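Local coordinates for variant surface glycoprotein MITat 1.13 (Trypanosoma brucei, PDB 6Z8H) that probably forms part of the dense surface coat of the parasite, whose serial replacement by antigenically distinct variants lets the trypanosome evade the host immune response, at residues Y52-I56 with L102-R106; H196-T200 with H221-G225; F287-R291 with Y329-G333; K297-I301 with A310-A316; R348-A352 with D373-L378. One frame throughout, in Å; residues are numbered along the deposited sequence.

Overall arrangement
Interaction 1 joins the two long helices 34-75 and 78-129 near the middle of the elongated molecule, where a sulfate bridges both subunits. Interaction 2 lies about 54 Å from it, centre to centre, and is chiefly strand pairing, buried and rich in backbone hydrogen bonds. The other three gather on the opposite side of the chain's centre from interaction 2 and rely on side-chain packing, with no hydrogen bond between their paired segments. Interaction 3 is mainly buried and aromatic; interaction 4, nested along the chain within the loop that interaction 3 closes, touches interaction 3 and is more exposed. Interactions 4 and 5 do not touch within one chain, yet Glu-311 and Arg-377 pair between subunits.

Interaction 1: Y52-I56 with L102-R106; sequences YADGI and LATAR. With SO4 (sulfate ion), chain G.
Two helical segments, 52-56 and 102-106, pack across the antiparallel hairpin of long helices, 34-75 and 78-129, that forms the stalk of A-type variant surface glycoproteins. Their axes come within 11.0 Å at a signed crossing angle of -147°, with Gly-55 and Leu-102 nearest in register (CA to CA, 7.0 Å). Apolar packing centres on Leu-102 (chi1 m, chi2 t): its CD1 lies 3.5 Å from Gly-55 O, and its CD2 lies 4.2 Å from Ile-56 CG1. A CB on Gly-55 would crowd Leu-102 CD2; its absence leaves room for that methyl. Tyr-52, chi1 t, swings its ring into the gap, placing CE1 4.0 Å from Ala-105 CB at the ring edge. Leu-102 CD2 also makes an off-centre CH-pi contact, 4.2 Å from the Tyr-52 ring centroid. Polar contacts converge on a sulfate, probably from the crystallisation liquor: Tyr-52 OH donates to O2 at 2.9 Å, and Arg-106 NE (chi1 t, chi2 t) donates to O1 at 2.8 Å. Tyr-52 and Arg-106 of the second subunit bind the same ion at the dimer interface. Beyond the helix pair, Pro-279 and Cys-280 of a loop pack on Leu-102, and Ala-276 on Ala-105.

Interaction 2: H196-T200 with H221-G225; sequences HLDAT and HLTLG
This is antiparallel strand pairing inside the five-stranded sheet at one end of the elongated subunit: segment 196-200 of strand 194-202 lies beside segment 221-225 of strand 221-229. Both are inner strands: 194-202 pairs on its other edge with 247-253, and 221-229 with 135-139. Both backbones are extended, with axes 4.7 Å apart at closest approach and N-to-C directions 165° apart. Asp-198 faces Gly-225 and Thr-200 faces Thr-223 as hydrogen-bonded pairs, with CA atoms 4.9 and 5.0 Å apart; Ala-199 and Leu-224 form the non-hydrogen-bonded pair between them, at 4.7 Å. Asp-198 N to Gly-225 O and Gly-225 N to Asp-198 O are both 2.9 Å. Thr-200 N to Thr-223 O is 2.9 Å and Thr-223 N to Thr-200 O 2.7 Å. CA-H...O contacts add to these, such as Leu-224 CA to Asp-198 O at 3.3 Å.

The face bearing Ala-199 and Leu-224 is apolar: Leu-224 (chi1 m, chi2 t) brings CD2 to 3.8 Å from Ala-199 CB, and its CB lies 4.4 Å from Leu-197 CD1. Leu-224 also packs on Leu-224 of the second subunit, so this face contributes to the dimer contact. The other face carries Asp-198, hydrogen-bonded to Thr-227, and the two threonines, both chi1 m, with CB atoms 4.1 Å apart. One water bonds Thr-200 OG1 at 2.9 Å and donates to Thr-223 O at 3.0 Å.

Interaction 3: F287-R291 with Y329-G333; sequences FNAVR and YGREG
Phe-287 lays one face of its ring over the backbone of Gly-333, whose CA sits 3.7 Å from the ring centroid and 19° off the normal, a CH-pi contact. The arrangement packs the short helix 287-291 against a beta turn near type II, residues 330-333, between helices 318-329 and 336-345. Phe-287 and Gly-333 are nearest in register, CA to CA 6.4 Å. Phe-287 points toward the turn with chi1 t; a CB on Gly-333 would clash with its ring. Tyr-329, chi1 m, meets the same phenylalanine obliquely: ring centroids are 5.5 Å apart with planes at 48°, and Phe-287 CE1 approaches Tyr-329 CG to 3.9 Å. The tyrosine hydroxyl is engaged by Lys-83 O, tying Tyr-329 to helix 78-129, while Tyr-336 meets the Phe-287 ring from helix 336-345.

The turn leaves the helix at Gly-330 (phi/psi 75/164), has Arg-331 (-56/122) and Glu-332 (48/36) at its corners and ends at Gly-333 (75/17), whose N bonds to Gly-330 O at 2.8 Å. Arg-291 N bonds to Phe-287 O at 2.7 Å. At the outer margin, Arg-291 and Glu-332 form a salt bridge of charges alone: Arg-291 NH2 is 3.3 Å from Glu-332 OE1, which lies well out of the guanidinium plane.

Interaction 4: K297-I301 with A310-A316; sequences KLMVI and AEKESDA
Segment 297-301 is regular helix; segment 310-316 is an irregular connection returning alongside it. The nearest CA pairs are Leu-298 with Glu-313 at 5.3 Å and Ile-301 with Ala-316 at 6.5 Å. The connection starts extended at Ala-310 (phi/psi -55/141) and makes a type I beta turn at 312-315, closed by Asp-315 N to Lys-312 O at 3.0 Å. Asp-315 OD2 accepts from Glu-311 N at 3.0 Å and Lys-312 N at 3.1 Å, holding the bend. No hydrogen bond joins the two segments; packing is mostly hydrophobic. Ile-301 (chi1 m, chi2 t) points into the curve, with CG2 3.7 Å from Ala-310 CB and 3.9 Å from Ala-316 CB, and CD1 3.4 Å from Glu-313 O. Leu-298 (chi1 t, chi2 p) sets CD1 3.5 Å from Glu-311 C and 4.1 Å from Ala-310 CB. At the edge, extended Lys-297 forms a long salt bridge, NZ to Glu-313 OE1 3.6 Å. Val-321 of helix 318-329, the next helix in the chain, packs on Ile-301 and Ala-316, so the end of the connection meets both helices; outward, Glu-311 forms salt bridges to Lys-302 and to Arg-377 of the second subunit.

Interaction 5: R348-A352 with D373-L378; sequences RIPKA and DAIARL
A proline on a beta-hairpin strand fills a shallow hollow on helix 368-383. Segment 348-352 comprises strand 348-351, paired antiparallel with strand 358-361, and one following residue; it crosses helical segment 373-378 almost perpendicularly, at a signed angle of 91°, with axes 7.4 Å apart at closest approach. Pro-350 and Ala-374 are nearest in register, CA to CA 5.1 Å.

The Pro-350 ring, C-gamma exo, is the bump. Its hollow is bounded by Ala-374, Arg-377 and Leu-378, residues brought onto one side by the helical turn: Pro-350 CD lies 4.0 Å from Ala-374 CB and 3.6 Å from Leu-378 CG, while Pro-350 CB lies 3.9 Å from Arg-377 CB. The small Ala-374 side chain lets the strand come close and also receives Ile-349 (chi1 p, chi2 t), whose CD1 is 3.8 Å from Ala-374 CB. Ala-75 of helix 34-75 adjoins both Ile-349 and Leu-378.

Farther along, Ala-352 CB sits over one face of the Arg-377 guanidinium, 3.3 Å from NH2. Arg-377 (chi1 m, then t,t) reaches back along the helix to Asp-373, one turn earlier, its NE donating to OD1 at 3.0 Å in a salt bridge, and also pairs with Glu-357 and with Glu-311 of the second subunit. A water completes the seam, accepting from Ala-352 N at 3.0 Å and donating to Asp-373 OD2 at 2.8 Å.

Interaction 1: Y52-I56 with L102-R106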
# COMPACT_ATOMS: atom_id res chain seq x y z
N TYR A 52 -0.71 -11.38 3.05
CA TYR A 52 -1.18 -10.38 4.00
C TYR A 52 -2.69 -10.23 3.91
O TYR A 52 -3.37 -10.21 4.95
CB TYR A 52 -0.47 -9.04 3.73
CG TYR A 52 -0.81 -7.97 4.75
CD1 TYR A 52 -0.15 -7.91 5.97
CD2 TYR A 52 -1.79 -7.03 4.49
CE1 TYR A 52 -0.48 -6.96 6.91
CE2 TYR A 52 -2.12 -6.08 5.43
CZ TYR A 52 -1.44 -6.03 6.62
OH TYR A 52 -1.78 -5.07 7.54
N ALA A 53 -3.24 -10.18 2.69
CA ALA A 53 -4.69 -10.08 2.52
C ALA A 53 -5.41 -11.30 3.05
O ALA A 53 -6.51 -11.20 3.61
CB ALA A 53 -5.01 -9.85 1.04
N ASP A 54 -4.81 -12.48 2.87
CA ASP A 54 -5.37 -13.68 3.46
C ASP A 54 -5.43 -13.49 4.97
O ASP A 54 -6.42 -13.85 5.62
CB ASP A 54 -4.47 -14.87 3.14
CG ASP A 54 -4.56 -15.30 1.70
OD1 ASP A 54 -5.51 -14.91 1.00
OD2 ASP A 54 -3.65 -16.04 1.26
N GLY A 55 -4.37 -12.93 5.55
CA GLY A 55 -4.39 -12.71 6.98
C GLY A 55 -5.46 -11.71 7.41
O GLY A 55 -6.13 -11.90 8.44
N ILE A 56 -5.65 -10.65 6.63
CA ILE A 56 -6.69 -9.67 6.94
C ILE A 56 -8.06 -10.33 6.92
O ILE A 56 -8.88 -10.11 7.82
CB ILE A 56 -6.62 -8.50 5.95
CG1 ILE A 56 -5.38 -7.67 6.25
CG2 ILE A 56 -7.87 -7.70 5.96
CD1 ILE A 56 -5.49 -6.73 7.39
N LEU A 102 -0.44 -9.51 12.30
CA LEU A 102 -0.79 -8.52 11.29
C LEU A 102 -0.17 -7.16 11.61
O LEU A 102 0.35 -6.51 10.71
CB LEU A 102 -2.30 -8.44 11.10
CG LEU A 102 -2.94 -9.58 10.35
CD1 LEU A 102 -4.42 -9.64 10.48
CD2 LEU A 102 -2.55 -9.45 8.86
N ALA A 103 -0.21 -6.72 12.87
CA ALA A 103 0.34 -5.42 13.20
C ALA A 103 1.85 -5.37 12.99
O ALA A 103 2.39 -4.35 12.55
CB ALA A 103 -0.01 -5.07 14.65
N THR A 104 2.54 -6.49 13.23
CA THR A 104 3.99 -6.54 12.97
C THR A 104 4.27 -6.51 11.46
O THR A 104 5.20 -5.82 10.99
CB THR A 104 4.59 -7.79 13.62
OG1 THR A 104 4.40 -7.70 15.05
CG2 THR A 104 6.08 -7.96 13.33
N ALA A 105 3.47 -7.24 10.70
CA ALA A 105 3.68 -7.32 9.26
C ALA A 105 3.32 -6.02 8.55
O ALA A 105 3.95 -5.68 7.53
CB ALA A 105 2.83 -8.42 8.66
N ARG A 106 2.33 -5.28 9.05
CA ARG A 106 1.73 -4.15 8.34
C ARG A 106 2.81 -3.17 7.87
O ARG A 106 2.87 -2.89 6.66
CB ARG A 106 0.65 -3.48 9.20
CG ARG A 106 0.06 -2.22 8.57
CD ARG A 106 -1.13 -1.68 9.39
NE ARG A 106 -2.30 -2.57 9.31
CZ ARG A 106 -2.86 -3.22 10.33
NH1 ARG A 106 -2.39 -3.07 11.57
NH2 ARG A 106 -3.92 -4.00 10.11
S SO4 G . -3.90 -2.72 5.87
O1 SO4 G . -3.43 -1.78 6.84
O2 SO4 G . -4.27 -3.95 6.53
O3 SO4 G . -2.86 -2.99 4.91
O4 SO4 G . -5.05 -2.18 5.19

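Interaction 2: H196-T200 with H221-G225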
# COMPACT_ATOMS: atom_id res chain seq x y z
N HIS A 196 25.02 6.11 -25.11
CA HIS A 196 26.02 5.94 -26.15
C HIS A 196 25.75 6.91 -27.27
O HIS A 196 24.64 6.98 -27.81
CB HIS A 196 25.97 4.51 -26.70
CG HIS A 196 26.09 3.47 -25.63
ND1 HIS A 196 27.16 3.42 -24.77
CD2 HIS A 196 25.29 2.44 -25.30
CE1 HIS A 196 27.00 2.42 -23.93
NE2 HIS A 196 25.87 1.81 -24.22
N LEU A 197 26.80 7.62 -27.66
CA LEU A 197 26.75 8.46 -28.84
C LEU A 197 27.13 7.57 -30.01
O LEU A 197 28.28 7.11 -30.09
CB LEU A 197 27.73 9.61 -28.67
CG LEU A 197 28.03 10.41 -29.93
CD1 LEU A 197 26.76 10.96 -30.58
CD2 LEU A 197 29.00 11.54 -29.60
N ASP A 198 26.13 7.19 -30.82
CA ASP A 198 26.34 6.40 -32.03
C ASP A 198 26.59 7.34 -33.20
O ASP A 198 25.91 8.35 -33.36
CB ASP A 198 25.13 5.51 -32.34
CG ASP A 198 24.93 4.40 -31.32
OD1 ASP A 198 25.94 3.85 -30.80
OD2 ASP A 198 23.75 4.09 -31.05
N ALA A 199 27.60 7.01 -34.02
CA ALA A 199 27.97 7.88 -35.12
C ALA A 199 28.19 7.07 -36.38
O ALA A 199 28.68 5.94 -36.33
CB ALA A 199 29.23 8.68 -34.77
N THR A 200 27.75 7.64 -37.50
CA THR A 200 28.01 7.10 -38.84
C THR A 200 28.32 8.27 -39.77
O THR A 200 27.55 9.24 -39.82
CB THR A 200 26.77 6.38 -39.40
OG1 THR A 200 26.26 5.47 -38.40
CG2 THR A 200 27.08 5.64 -40.68
N HIS A 221 26.89 11.72 -45.78
CA HIS A 221 25.86 11.45 -44.78
C HIS A 221 26.50 11.38 -43.41
O HIS A 221 27.43 10.60 -43.19
CB HIS A 221 25.09 10.15 -45.07
CG HIS A 221 24.22 10.21 -46.29
ND1 HIS A 221 23.24 9.28 -46.55
CD2 HIS A 221 24.19 11.09 -47.32
CE1 HIS A 221 22.64 9.58 -47.69
NE2 HIS A 221 23.19 10.68 -48.17
N LEU A 222 25.98 12.17 -42.47
CA LEU A 222 26.47 12.21 -41.10
C LEU A 222 25.29 11.91 -40.20
O LEU A 222 24.30 12.65 -40.23
CB LEU A 222 27.02 13.59 -40.74
CG LEU A 222 27.55 13.89 -39.34
CD1 LEU A 222 28.68 12.99 -38.94
CD2 LEU A 222 28.01 15.36 -39.31
N THR A 223 25.39 10.83 -39.42
CA THR A 223 24.27 10.36 -38.59
C THR A 223 24.76 10.27 -37.15
O THR A 223 25.78 9.66 -36.90
CB THR A 223 23.71 9.00 -38.96
OG1 THR A 223 23.53 8.92 -40.37
CG2 THR A 223 22.41 8.70 -38.26
N LEU A 224 24.09 10.95 -36.24
CA LEU A 224 24.37 10.90 -34.81
C LEU A 224 23.12 10.47 -34.06
O LEU A 224 22.05 11.03 -34.28
CB LEU A 224 24.85 12.26 -34.31
CG LEU A 224 26.02 12.82 -35.13
CD1 LEU A 224 26.41 14.19 -34.64
CD2 LEU A 224 27.20 11.89 -35.02
N GLY A 225 23.25 9.42 -33.24
CA GLY A 225 22.13 8.87 -32.52
C GLY A 225 22.51 8.61 -31.07
O GLY A 225 23.68 8.65 -30.67
O HOH W 1 25.05 6.85 -36.18
O HOH W 2 25.55 8.39 -42.04

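Interaction 3: F287-R291 with Y329-G333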
# COMPACT_ATOMS: atom_id res chain seq x y z
N PHE A 287 -10.26 -26.96 14.03
CA PHE A 287 -10.13 -27.67 15.30
C PHE A 287 -8.67 -27.88 15.67
O PHE A 287 -8.31 -27.86 16.84
CB PHE A 287 -10.88 -29.01 15.26
CG PHE A 287 -11.08 -29.64 16.62
CD1 PHE A 287 -11.95 -29.08 17.53
CD2 PHE A 287 -10.39 -30.80 16.97
CE1 PHE A 287 -12.13 -29.64 18.77
CE2 PHE A 287 -10.58 -31.38 18.22
CZ PHE A 287 -11.45 -30.80 19.11
N ASN A 288 -7.80 -28.08 14.68
CA ASN A 288 -6.39 -28.29 15.00
C ASN A 288 -5.75 -27.07 15.64
O ASN A 288 -4.75 -27.20 16.36
CB ASN A 288 -5.62 -28.68 13.74
CG ASN A 288 -5.97 -30.07 13.24
OD1 ASN A 288 -6.32 -30.98 14.02
ND2 ASN A 288 -5.90 -30.25 11.93
N ALA A 289 -6.29 -25.87 15.39
CA ALA A 289 -5.75 -24.69 16.04
C ALA A 289 -6.19 -24.60 17.49
O ALA A 289 -5.46 -24.04 18.32
CB ALA A 289 -6.22 -23.43 15.32
N VAL A 290 -7.36 -25.13 17.82
CA VAL A 290 -7.89 -25.10 19.18
C VAL A 290 -7.40 -26.29 20.00
O VAL A 290 -7.03 -26.13 21.17
CB VAL A 290 -9.43 -25.08 19.11
CG1 VAL A 290 -10.00 -25.30 20.45
CG2 VAL A 290 -9.91 -23.77 18.51
N ARG A 291 -7.41 -27.48 19.41
CA ARG A 291 -7.18 -28.79 20.09
C ARG A 291 -5.80 -28.82 20.75
O ARG A 291 -5.62 -29.64 21.68
CB ARG A 291 -7.35 -29.94 19.10
CG ARG A 291 -6.11 -30.79 18.88
CD ARG A 291 -6.23 -31.69 17.66
NE ARG A 291 -7.20 -32.76 17.85
CZ ARG A 291 -6.98 -33.84 18.60
NH1 ARG A 291 -5.84 -33.99 19.24
NH2 ARG A 291 -7.92 -34.76 18.71
N TYR A 329 -17.31 -32.94 20.33
CA TYR A 329 -16.96 -32.37 19.03
C TYR A 329 -16.91 -33.41 17.92
O TYR A 329 -16.41 -33.11 16.84
CB TYR A 329 -15.62 -31.60 19.11
CG TYR A 329 -15.53 -30.67 20.28
CD1 TYR A 329 -16.27 -29.51 20.31
CD2 TYR A 329 -14.70 -30.93 21.36
CE1 TYR A 329 -16.25 -28.67 21.41
CE2 TYR A 329 -14.65 -30.10 22.44
CZ TYR A 329 -15.38 -28.92 22.44
OH TYR A 329 -15.35 -28.10 23.58
N GLY A 330 -17.46 -34.59 18.13
CA GLY A 330 -17.25 -35.72 17.26
C GLY A 330 -15.87 -36.31 17.46
O GLY A 330 -14.97 -35.70 18.04
N ARG A 331 -15.70 -37.53 16.94
CA ARG A 331 -14.45 -38.27 17.14
C ARG A 331 -13.27 -37.44 16.64
O ARG A 331 -13.23 -37.05 15.47
CB ARG A 331 -14.52 -39.62 16.42
CG ARG A 331 -13.28 -40.47 16.61
CD ARG A 331 -13.55 -41.93 16.25
NE ARG A 331 -14.61 -42.50 17.08
CZ ARG A 331 -14.42 -43.02 18.30
NH1 ARG A 331 -13.21 -43.02 18.83
NH2 ARG A 331 -15.44 -43.51 18.98
N GLU A 332 -12.32 -37.18 17.53
CA GLU A 332 -11.16 -36.31 17.25
C GLU A 332 -11.56 -34.98 16.60
O GLU A 332 -10.84 -34.43 15.76
CB GLU A 332 -10.10 -37.05 16.44
CG GLU A 332 -9.48 -38.24 17.17
CD GLU A 332 -8.07 -37.96 17.67
OE1 GLU A 332 -7.25 -37.43 16.88
OE2 GLU A 332 -7.77 -38.28 18.85
N GLY A 333 -12.71 -34.44 17.00
CA GLY A 333 -13.14 -33.15 16.50
C GLY A 333 -13.66 -33.15 15.08
O GLY A 333 -13.74 -32.09 14.46

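Interaction 4: K297-I301 with A310-A316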
# COMPACT_ATOMS: atom_id res chain seq x y z
N LYS A 297 -7.72 -28.05 26.60
CA LYS A 297 -7.72 -29.32 27.31
C LYS A 297 -8.13 -29.13 28.76
O LYS A 297 -8.86 -29.95 29.32
CB LYS A 297 -6.34 -29.96 27.22
CG LYS A 297 -5.86 -30.18 25.80
CD LYS A 297 -4.43 -30.68 25.78
CE LYS A 297 -3.71 -30.32 24.51
NZ LYS A 297 -2.23 -30.45 24.69
N LEU A 298 -7.63 -28.07 29.40
CA LEU A 298 -8.02 -27.82 30.79
C LEU A 298 -9.51 -27.54 30.95
O LEU A 298 -10.13 -28.02 31.90
CB LEU A 298 -7.19 -26.69 31.39
CG LEU A 298 -7.53 -26.25 32.81
CD1 LEU A 298 -7.36 -27.44 33.75
CD2 LEU A 298 -6.65 -25.09 33.19
N MET A 299 -10.08 -26.67 30.12
CA MET A 299 -11.52 -26.40 30.21
C MET A 299 -12.37 -27.60 29.80
O MET A 299 -13.50 -27.71 30.27
CB MET A 299 -11.85 -25.10 29.47
CG MET A 299 -13.26 -24.59 29.64
SD MET A 299 -13.78 -24.38 31.36
CE MET A 299 -12.81 -22.99 31.90
N VAL A 300 -11.86 -28.52 28.97
CA VAL A 300 -12.57 -29.79 28.82
C VAL A 300 -12.73 -30.49 30.17
O VAL A 300 -13.81 -30.99 30.51
CB VAL A 300 -11.87 -30.70 27.79
CG1 VAL A 300 -12.44 -32.08 27.87
CG2 VAL A 300 -12.02 -30.12 26.39
N ILE A 301 -11.65 -30.52 30.97
CA ILE A 301 -11.71 -31.14 32.29
C ILE A 301 -12.68 -30.39 33.19
O ILE A 301 -13.51 -30.98 33.89
CB ILE A 301 -10.31 -31.18 32.90
CG1 ILE A 301 -9.36 -32.01 32.03
CG2 ILE A 301 -10.37 -31.76 34.33
CD1 ILE A 301 -7.92 -31.99 32.48
N ALA A 310 -10.13 -27.96 38.63
CA ALA A 310 -8.90 -28.39 37.98
C ALA A 310 -8.14 -27.19 37.40
O ALA A 310 -8.73 -26.25 36.84
CB ALA A 310 -9.21 -29.38 36.85
N GLU A 311 -6.81 -27.22 37.53
CA GLU A 311 -5.97 -26.22 36.89
C GLU A 311 -4.80 -26.81 36.11
O GLU A 311 -3.98 -26.04 35.59
CB GLU A 311 -5.43 -25.22 37.92
CG GLU A 311 -6.53 -24.41 38.57
CD GLU A 311 -7.18 -23.41 37.61
OE1 GLU A 311 -6.50 -22.88 36.70
OE2 GLU A 311 -8.40 -23.15 37.72
N LYS A 312 -4.68 -28.13 36.03
CA LYS A 312 -3.62 -28.79 35.29
C LYS A 312 -4.19 -29.86 34.38
O LYS A 312 -5.18 -30.52 34.70
CB LYS A 312 -2.60 -29.44 36.24
CG LYS A 312 -1.91 -28.47 37.18
CD LYS A 312 -0.93 -29.18 38.09
CE LYS A 312 -0.20 -28.20 38.99
NZ LYS A 312 0.52 -28.92 40.09
N GLU A 313 -3.56 -30.04 33.22
CA GLU A 313 -4.06 -31.03 32.27
C GLU A 313 -3.99 -32.43 32.83
O GLU A 313 -4.74 -33.29 32.38
CB GLU A 313 -3.26 -30.96 30.98
CG GLU A 313 -3.75 -31.91 29.91
CD GLU A 313 -2.97 -31.78 28.61
OE1 GLU A 313 -2.46 -30.67 28.29
OE2 GLU A 313 -2.87 -32.79 27.88
N SER A 314 -3.11 -32.68 33.79
CA SER A 314 -3.00 -33.99 34.42
C SER A 314 -4.10 -34.27 35.44
O SER A 314 -4.11 -35.36 36.02
CB SER A 314 -1.63 -34.12 35.10
OG SER A 314 -1.37 -33.02 35.97
N ASP A 315 -5.04 -33.34 35.64
CA ASP A 315 -6.04 -33.49 36.68
C ASP A 315 -7.16 -34.47 36.32
O ASP A 315 -7.98 -34.77 37.19
CB ASP A 315 -6.65 -32.13 37.05
CG ASP A 315 -5.72 -31.32 37.92
OD1 ASP A 315 -4.80 -31.94 38.52
OD2 ASP A 315 -5.91 -30.09 38.02
N ALA A 316 -7.23 -34.94 35.08
CA ALA A 316 -8.12 -36.03 34.70
C ALA A 316 -7.33 -36.99 33.83
O ALA A 316 -6.38 -36.59 33.17
CB ALA A 316 -9.35 -35.54 33.93

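Interaction 5: R348-A352 with D373-L378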
# COMPACT_ATOMS: atom_id res chain seq x y z
N ARG A 348 -30.40 -19.46 20.02
CA ARG A 348 -31.37 -18.37 20.01
C ARG A 348 -30.98 -17.31 21.02
O ARG A 348 -30.51 -17.61 22.12
CB ARG A 348 -32.78 -18.92 20.29
CG ARG A 348 -33.24 -19.94 19.26
CD ARG A 348 -34.72 -20.29 19.41
NE ARG A 348 -35.58 -19.15 19.07
CZ ARG A 348 -35.90 -18.80 17.83
NH1 ARG A 348 -35.46 -19.49 16.79
NH2 ARG A 348 -36.68 -17.74 17.62
N ILE A 349 -31.12 -16.05 20.61
CA ILE A 349 -30.68 -14.89 21.39
C ILE A 349 -31.74 -13.81 21.28
O ILE A 349 -32.57 -13.83 20.36
CB ILE A 349 -29.33 -14.34 20.89
CG1 ILE A 349 -29.39 -13.99 19.40
CG2 ILE A 349 -28.22 -15.36 21.15
CD1 ILE A 349 -28.18 -13.21 18.90
N PRO A 350 -31.75 -12.86 22.21
CA PRO A 350 -32.73 -11.76 22.15
C PRO A 350 -32.50 -10.86 20.95
O PRO A 350 -31.36 -10.61 20.54
CB PRO A 350 -32.51 -10.99 23.46
CG PRO A 350 -31.69 -11.86 24.31
CD PRO A 350 -30.92 -12.80 23.42
N LYS A 351 -33.60 -10.30 20.43
CA LYS A 351 -33.61 -9.36 19.32
C LYS A 351 -34.52 -8.18 19.66
O LYS A 351 -35.66 -8.38 20.11
CB LYS A 351 -34.16 -10.05 18.06
CG LYS A 351 -34.23 -9.16 16.84
CD LYS A 351 -34.81 -9.88 15.62
CE LYS A 351 -36.33 -9.92 15.62
NZ LYS A 351 -36.86 -10.33 14.28
N ALA A 352 -34.04 -6.96 19.42
CA ALA A 352 -34.86 -5.77 19.62
C ALA A 352 -36.01 -5.74 18.62
O ALA A 352 -35.91 -6.21 17.49
CB ALA A 352 -33.99 -4.52 19.45
N ASP A 373 -25.93 -6.28 21.37
CA ASP A 373 -27.24 -6.00 21.95
C ASP A 373 -27.77 -7.23 22.68
O ASP A 373 -28.31 -7.13 23.79
CB ASP A 373 -28.21 -5.61 20.83
CG ASP A 373 -29.46 -4.95 21.33
OD1 ASP A 373 -29.52 -4.59 22.51
OD2 ASP A 373 -30.39 -4.74 20.52
N ALA A 374 -27.61 -8.41 22.07
CA ALA A 374 -28.08 -9.62 22.71
C ALA A 374 -27.36 -9.84 24.04
O ALA A 374 -27.98 -10.25 25.03
CB ALA A 374 -27.88 -10.82 21.79
N ILE A 375 -26.05 -9.62 24.07
CA ILE A 375 -25.30 -9.82 25.31
C ILE A 375 -25.83 -8.90 26.41
O ILE A 375 -26.04 -9.31 27.55
CB ILE A 375 -23.79 -9.61 25.05
CG1 ILE A 375 -23.24 -10.72 24.15
CG2 ILE A 375 -23.02 -9.53 26.35
CD1 ILE A 375 -21.78 -10.57 23.79
N ALA A 376 -26.02 -7.62 26.08
CA ALA A 376 -26.56 -6.72 27.08
C ALA A 376 -27.92 -7.19 27.58
O ALA A 376 -28.22 -7.13 28.78
CB ALA A 376 -26.64 -5.31 26.49
N ARG A 377 -28.78 -7.63 26.66
CA ARG A 377 -30.14 -8.03 27.02
C ARG A 377 -30.13 -9.30 27.85
O ARG A 377 -30.90 -9.43 28.82
CB ARG A 377 -30.98 -8.18 25.75
CG ARG A 377 -31.25 -6.86 25.03
CD ARG A 377 -31.83 -7.02 23.60
NE ARG A 377 -32.24 -5.72 23.09
CZ ARG A 377 -33.49 -5.25 23.14
NH1 ARG A 377 -34.48 -5.98 23.62
NH2 ARG A 377 -33.77 -4.04 22.70
N LEU A 378 -29.23 -10.23 27.52
CA LEU A 378 -29.12 -11.47 28.29
C LEU A 378 -28.61 -11.19 29.70
O LEU A 378 -29.06 -11.83 30.67
CB LEU A 378 -28.17 -12.45 27.59
CG LEU A 378 -28.73 -13.08 26.31
CD1 LEU A 378 -27.60 -13.54 25.40
CD2 LEU A 378 -29.66 -14.22 26.65
O HOH W 3 -31.17 -6.58 18.54